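Local coordinates for muconolactone isomerase-like protein (Thermus thermophilus, PDB 1VDH) that catalyses the hydrogen peroxide-dependent decarboxylation of Fe-coproporphyrin III to heme b, the last step of coproporphyrin-dependent heme biosynthesis, at residues A[169-183]-A[209-223]. Sequence-based numbering, arbitrary orientation.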
loop_
_atom_site.group_PDB
_atom_site.type_symbol
_atom_site.label_atom_id
_atom_site.label_comp_id
_atom_site.label_asym_id
_atom_site.label_seq_id
_atom_site.Cartn_x
_atom_site.Cartn_y
_atom_site.Cartn_z
ATOM N N MET A 169 -9.557 -0.603 -31.120
ATOM C CA MET A 169 -9.745 0.825 -30.865
ATOM C C MET A 169 -10.922 1.396 -31.653
ATOM O O MET A 169 -11.588 2.331 -31.200
ATOM C CB MET A 169 -8.471 1.613 -31.192
ATOM C CG MET A 169 -7.311 1.354 -30.237
ATOM S SD MET A 169 -7.731 1.666 -28.501
ATOM C CE MET A 169 -8.006 3.465 -28.535
ATOM N N LYS A 170 -11.178 0.833 -32.832
ATOM C CA LYS A 170 -12.284 1.300 -33.662
ATOM C C LYS A 170 -13.613 1.067 -32.939
ATOM O O LYS A 170 -14.455 1.965 -32.872
ATOM C CB LYS A 170 -12.275 0.606 -35.031
ATOM C CG LYS A 170 -13.239 1.228 -36.033
ATOM C CD LYS A 170 -13.052 0.666 -37.434
ATOM C CE LYS A 170 -13.990 1.352 -38.426
ATOM N NZ LYS A 170 -13.765 0.891 -39.827
ATOM N N ALA A 171 -13.769 -0.121 -32.359
ATOM C CA ALA A 171 -14.982 -0.479 -31.622
ATOM C C ALA A 171 -15.151 0.422 -30.401
ATOM O O ALA A 171 -16.270 0.789 -30.036
ATOM C CB ALA A 171 -14.918 -1.940 -31.193
ATOM N N HIS A 172 -14.030 0.765 -29.773
ATOM C CA HIS A 172 -14.011 1.636 -28.603
ATOM C C HIS A 172 -14.517 3.020 -29.010
ATOM O O HIS A 172 -15.395 3.592 -28.353
ATOM C CB HIS A 172 -12.581 1.735 -28.058
ATOM C CG HIS A 172 -12.471 2.487 -26.769
ATOM N ND1 HIS A 172 -12.971 2.002 -25.579
ATOM C CD2 HIS A 172 -11.908 3.684 -26.481
ATOM C CE1 HIS A 172 -12.716 2.866 -24.613
ATOM N NE2 HIS A 172 -12.074 3.896 -25.133
ATOM N N GLY A 173 -13.967 3.540 -30.108
ATOM C CA GLY A 173 -14.371 4.841 -30.613
ATOM C C GLY A 173 -15.844 4.872 -30.978
ATOM O O GLY A 173 -16.522 5.878 -30.767
ATOM N N GLU A 174 -16.339 3.761 -31.517
ATOM C CA GLU A 174 -17.744 3.640 -31.902
ATOM C C GLU A 174 -18.648 3.710 -30.676
ATOM O O GLU A 174 -19.628 4.460 -30.658
ATOM C CB GLU A 174 -17.985 2.317 -32.630
ATOM C CG GLU A 174 -17.362 2.243 -34.017
ATOM C CD GLU A 174 -17.479 0.866 -34.653
ATOM O OE1 GLU A 174 -16.916 0.675 -35.752
ATOM O OE2 GLU A 174 -18.130 -0.026 -34.060
ATOM N N THR A 175 -18.306 2.931 -29.652
ATOM C CA THR A 175 -19.078 2.898 -28.414
ATOM C C THR A 175 -19.196 4.284 -27.791
ATOM O O THR A 175 -20.270 4.669 -27.319
ATOM C CB THR A 175 -18.445 1.929 -27.387
ATOM O OG1 THR A 175 -18.507 0.593 -27.898
ATOM C CG2 THR A 175 -19.183 1.988 -26.054
ATOM N N GLY A 176 -18.100 5.040 -27.833
ATOM C CA GLY A 176 -18.081 6.374 -27.263
ATOM C C GLY A 176 -18.686 7.477 -28.116
ATOM O O GLY A 176 -18.857 8.602 -27.638
ATOM N N ARG A 177 -19.023 7.166 -29.366
ATOM C CA ARG A 177 -19.603 8.158 -30.266
ATOM C C ARG A 177 -20.973 8.639 -29.801
ATOM O O ARG A 177 -21.301 9.817 -29.955
ATOM C CB ARG A 177 -19.671 7.615 -31.702
ATOM C CG ARG A 177 -20.353 8.545 -32.708
ATOM C CD ARG A 177 -19.889 8.289 -34.148
ATOM N NE ARG A 177 -20.041 6.895 -34.568
ATOM C CZ ARG A 177 -19.035 6.030 -34.678
ATOM N NH1 ARG A 177 -17.793 6.410 -34.399
ATOM N NH2 ARG A 177 -19.267 4.782 -35.065
ATOM N N LYS A 178 -21.758 7.744 -29.205
ATOM C CA LYS A 178 -23.085 8.123 -28.723
ATOM C C LYS A 178 -22.994 9.074 -27.530
ATOM O O LYS A 178 -23.983 9.705 -27.162
ATOM C CB LYS A 178 -23.922 6.889 -28.353
ATOM C CG LYS A 178 -23.475 6.168 -27.088
ATOM C CD LYS A 178 -24.457 5.066 -26.685
ATOM C CE LYS A 178 -24.414 3.896 -27.654
ATOM N NZ LYS A 178 -23.076 3.239 -27.661
ATOM N N TYR A 179 -21.808 9.168 -26.929
ATOM C CA TYR A 179 -21.597 10.049 -25.782
ATOM C C TYR A 179 -20.969 11.391 -26.147
ATOM O O TYR A 179 -20.852 12.262 -25.285
ATOM C CB TYR A 179 -20.740 9.360 -24.711
ATOM C CG TYR A 179 -21.423 8.191 -24.039
ATOM C CD1 TYR A 179 -21.194 6.888 -24.468
ATOM C CD2 TYR A 179 -22.326 8.395 -22.997
ATOM C CE1 TYR A 179 -21.855 5.806 -23.877
ATOM C CE2 TYR A 179 -22.993 7.325 -22.399
ATOM C CZ TYR A 179 -22.755 6.038 -22.845
ATOM O OH TYR A 179 -23.431 4.991 -22.268
ATOM N N GLN A 180 -20.591 11.562 -27.415
ATOM C CA GLN A 180 -19.964 12.801 -27.891
ATOM C C GLN A 180 -20.712 14.068 -27.513
ATOM O O GLN A 180 -20.103 15.072 -27.142
ATOM C CB GLN A 180 -19.813 12.797 -29.415
ATOM C CG GLN A 180 -18.619 12.054 -29.946
ATOM C CD GLN A 180 -18.283 12.472 -31.364
ATOM O OE1 GLN A 180 -17.174 12.929 -31.640
ATOM N NE2 GLN A 180 -19.251 12.345 -32.265
ATOM N N GLY A 181 -22.033 14.021 -27.634
ATOM C CA GLY A 181 -22.849 15.179 -27.324
ATOM C C GLY A 181 -22.846 15.624 -25.875
ATOM O O GLY A 181 -23.116 16.789 -25.592
ATOM N N GLU A 182 -22.527 14.710 -24.960
ATOM C CA GLU A 182 -22.521 15.024 -23.535
ATOM C C GLU A 182 -21.169 14.898 -22.838
ATOM O O GLU A 182 -20.985 15.426 -21.743
ATOM C CB GLU A 182 -23.534 14.136 -22.801
ATOM C CG GLU A 182 -24.995 14.339 -23.216
ATOM C CD GLU A 182 -25.560 15.694 -22.813
ATOM O OE1 GLU A 182 -26.560 16.122 -23.424
ATOM O OE2 GLU A 182 -25.022 16.331 -21.885
ATOM N N VAL A 183 -20.226 14.197 -23.458
ATOM C CA VAL A 183 -18.919 13.997 -22.840
ATOM C C VAL A 183 -17.750 14.359 -23.746
ATOM O O VAL A 183 -17.671 13.891 -24.882
ATOM C CB VAL A 183 -18.740 12.514 -22.382
ATOM C CG1 VAL A 183 -17.439 12.345 -21.608
ATOM C CG2 VAL A 183 -19.924 12.065 -21.523
ATOM N N GLN A 209 -23.048 10.947 -16.586
ATOM C CA GLN A 209 -22.576 10.613 -17.929
ATOM C C GLN A 209 -21.235 9.883 -17.843
ATOM O O GLN A 209 -20.957 8.995 -18.651
ATOM C CB GLN A 209 -22.485 11.863 -18.807
ATOM C CG GLN A 209 -23.849 12.390 -19.263
ATOM C CD GLN A 209 -24.518 11.472 -20.280
ATOM O OE1 GLN A 209 -23.918 11.112 -21.293
ATOM N NE2 GLN A 209 -25.758 11.081 -20.006
ATOM N N PHE A 210 -20.419 10.243 -16.850
ATOM C CA PHE A 210 -19.132 9.573 -16.640
ATOM C C PHE A 210 -19.404 8.103 -16.314
ATOM O O PHE A 210 -18.730 7.199 -16.822
ATOM C CB PHE A 210 -18.383 10.175 -15.449
ATOM C CG PHE A 210 -18.069 11.639 -15.585
ATOM C CD1 PHE A 210 -18.076 12.459 -14.461
ATOM C CD2 PHE A 210 -17.723 12.190 -16.816
ATOM C CE1 PHE A 210 -17.739 13.809 -14.553
ATOM C CE2 PHE A 210 -17.382 13.541 -16.920
ATOM C CZ PHE A 210 -17.389 14.351 -15.790
ATOM N N LYS A 211 -20.383 7.879 -15.438
ATOM C CA LYS A 211 -20.757 6.530 -15.014
ATOM C C LYS A 211 -21.253 5.669 -16.177
ATOM O O LYS A 211 -20.839 4.518 -16.332
ATOM C CB LYS A 211 -21.828 6.600 -13.923
ATOM C CG LYS A 211 -22.243 5.243 -13.368
ATOM C CD LYS A 211 -23.393 5.386 -12.385
ATOM C CE LYS A 211 -23.810 4.037 -11.818
ATOM N NZ LYS A 211 -24.323 3.124 -12.870
ATOM N N LYS A 212 -22.115 6.245 -17.011
ATOM C CA LYS A 212 -22.662 5.512 -18.146
ATOM C C LYS A 212 -21.593 5.154 -19.180
ATOM O O LYS A 212 -21.507 4.006 -19.608
ATOM C CB LYS A 212 -23.791 6.311 -18.815
ATOM C CG LYS A 212 -24.791 6.928 -17.843
ATOM C CD LYS A 212 -26.238 6.561 -18.141
ATOM C CE LYS A 212 -26.523 5.109 -17.776
ATOM N NZ LYS A 212 -27.984 4.818 -17.651
ATOM N N ILE A 213 -20.748 6.116 -19.544
ATOM C CA ILE A 213 -19.721 5.855 -20.552
ATOM C C ILE A 213 -18.619 4.901 -20.081
ATOM O O ILE A 213 -18.236 3.989 -20.812
ATOM C CB ILE A 213 -19.121 7.173 -21.137
ATOM C CG1 ILE A 213 -18.313 6.872 -22.407
ATOM C CG2 ILE A 213 -18.257 7.900 -20.092
ATOM C CD1 ILE A 213 -17.718 8.106 -23.069
ATOM N N VAL A 214 -18.144 5.074 -18.851
ATOM C CA VAL A 214 -17.087 4.203 -18.333
ATOM C C VAL A 214 -17.593 2.765 -18.183
ATOM O O VAL A 214 -16.906 1.821 -18.567
ATOM C CB VAL A 214 -16.513 4.742 -17.002
ATOM C CG1 VAL A 214 -15.540 3.734 -16.378
ATOM C CG2 VAL A 214 -15.791 6.061 -17.256
ATOM N N TYR A 215 -18.822 2.610 -17.692
ATOM C CA TYR A 215 -19.412 1.281 -17.522
ATOM C C TYR A 215 -19.677 0.619 -18.878
ATOM O O TYR A 215 -19.303 -0.533 -19.087
ATOM C CB TYR A 215 -20.708 1.366 -16.713
ATOM C CG TYR A 215 -21.271 0.023 -16.271
ATOM C CD1 TYR A 215 -20.428 -1.048 -15.949
ATOM C CD2 TYR A 215 -22.646 -0.161 -16.142
ATOM C CE1 TYR A 215 -20.942 -2.269 -15.507
ATOM C CE2 TYR A 215 -23.173 -1.380 -15.698
ATOM C CZ TYR A 215 -22.315 -2.427 -15.384
ATOM O OH TYR A 215 -22.838 -3.629 -14.957
ATOM N N GLU A 216 -20.310 1.343 -19.800
ATOM C CA GLU A 216 -20.582 0.767 -21.116
ATOM C C GLU A 216 -19.295 0.382 -21.842
ATOM O O GLU A 216 -19.206 -0.707 -22.411
ATOM C CB GLU A 216 -21.427 1.701 -21.987
ATOM C CG GLU A 216 -21.763 1.074 -23.341
ATOM C CD GLU A 216 -22.758 1.868 -24.171
ATOM O OE1 GLU A 216 -22.935 1.527 -25.356
ATOM O OE2 GLU A 216 -23.380 2.810 -23.648
ATOM N N MET A 217 -18.280 1.241 -21.770
ATOM C CA MET A 217 -16.999 0.963 -22.422
ATOM C C MET A 217 -16.271 -0.264 -21.895
ATOM O O MET A 217 -15.492 -0.879 -22.623
ATOM C CB MET A 217 -16.058 2.164 -22.328
ATOM C CG MET A 217 -16.403 3.289 -23.271
ATOM S SD MET A 217 -15.170 4.589 -23.176
ATOM C CE MET A 217 -15.455 5.404 -24.750
ATOM N N ARG A 218 -16.517 -0.619 -20.635
ATOM C CA ARG A 218 -15.854 -1.781 -20.049
ATOM C C ARG A 218 -16.273 -3.084 -20.732
ATOM O O ARG A 218 -15.580 -4.092 -20.619
ATOM C CB ARG A 218 -16.080 -1.838 -18.533
ATOM C CG ARG A 218 -15.003 -2.642 -17.791
ATOM C CD ARG A 218 -14.760 -2.104 -16.393
ATOM N NE ARG A 218 -14.238 -0.739 -16.429
ATOM C CZ ARG A 218 -13.884 -0.037 -15.357
ATOM N NH1 ARG A 218 -13.983 -0.565 -14.138
ATOM N NH2 ARG A 218 -13.447 1.208 -15.503
ATOM N N PHE A 219 -17.377 -3.047 -21.479
ATOM C CA PHE A 219 -17.841 -4.227 -22.209
ATOM C C PHE A 219 -17.185 -4.364 -23.594
ATOM O O PHE A 219 -17.336 -5.391 -24.254
ATOM C CB PHE A 219 -19.370 -4.248 -22.310
ATOM C CG PHE A 219 -20.054 -4.436 -20.983
ATOM C CD1 PHE A 219 -20.450 -3.338 -20.231
ATOM C CD2 PHE A 219 -20.269 -5.713 -20.469
ATOM C CE1 PHE A 219 -21.054 -3.505 -18.975
ATOM C CE2 PHE A 219 -20.869 -5.893 -19.218
ATOM C CZ PHE A 219 -21.261 -4.781 -18.470
ATOM N N ASP A 220 -16.475 -3.328 -24.038
ATOM C CA ASP A 220 -15.758 -3.386 -25.320
ATOM C C ASP A 220 -14.551 -4.274 -25.033
ATOM O O ASP A 220 -13.959 -4.170 -23.957
ATOM C CB ASP A 220 -15.262 -1.998 -25.752
ATOM C CG ASP A 220 -16.395 -1.039 -26.096
ATOM O OD1 ASP A 220 -17.484 -1.504 -26.493
ATOM O OD2 ASP A 220 -16.188 0.191 -25.972
ATOM N N GLU A 221 -14.177 -5.136 -25.975
ATOM C CA GLU A 221 -13.045 -6.035 -25.751
ATOM C C GLU A 221 -11.759 -5.322 -25.337
ATOM O O GLU A 221 -11.041 -5.795 -24.451
ATOM C CB GLU A 221 -12.789 -6.929 -26.970
ATOM C CG GLU A 221 -11.710 -7.988 -26.716
ATOM C CD GLU A 221 -11.601 -9.032 -27.822
ATOM O OE1 GLU A 221 -12.486 -9.093 -28.701
ATOM O OE2 GLU A 221 -10.623 -9.805 -27.801
ATOM N N VAL A 222 -11.490 -4.169 -25.947
ATOM C CA VAL A 222 -10.287 -3.408 -25.628
ATOM C C VAL A 222 -10.194 -3.083 -24.136
ATOM O O VAL A 222 -9.124 -3.201 -23.540
ATOM C CB VAL A 222 -10.183 -2.114 -26.478
ATOM C CG1 VAL A 222 -11.347 -1.169 -26.182
ATOM C CG2 VAL A 222 -8.846 -1.431 -26.228
ATOM N N SER A 223 -11.320 -2.721 -23.523
ATOM C CA SER A 223 -11.336 -2.405 -22.099
ATOM C C SER A 223 -11.457 -3.666 -21.244
ATOM O O SER A 223 -10.719 -3.838 -20.276
ATOM C CB SER A 223 -12.487 -1.447 -21.767
ATOM O OG SER A 223 -12.409 -0.254 -22.534
#
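His172, the predicted axial ligand of the coproheme iron, packs against Met217 near the end of one helix and Val222 at the start of the next, in the chlorite dismutase-type dimeric alpha-beta barrel fold. The axes of the nearly antiparallel helix segments 169-177 and 209-217 come within 10.1 Å, with 151° between their N-to-C directions.

The apolar side of the interface is built on two rings, those of His172 and Tyr179. Met217 lays its CE over one face of the imidazole, offset toward the rim, while its SD lies oblique to the ring, 3.3 Å from His172 CE1. Val222 CG1 lies 3.6 Å from His172 ND1, a buried nitrogen that has no polar partner in the model. Farther along, Ile213 CB sits over the centre of the Tyr179 ring, 3.8 Å from the centroid, and Gln209 OE1 lies in plane at the ring edge.

The polar contacts centre on two carboxylates. Thr175 OG1 lies 2.7 Å from Asp220 OD1, with Ala171 O of its own helix also close by. Glu216, extended with CG anti to the backbone N (chi1 -178°), divides its oxygens: Lys178 NZ forms a salt bridge to OE1 from above the carboxylate plane and also donates to Thr175 O, whereas Tyr179 OH donates to Glu216 OE2 at 2.6 Å, nearly along the C-O axis.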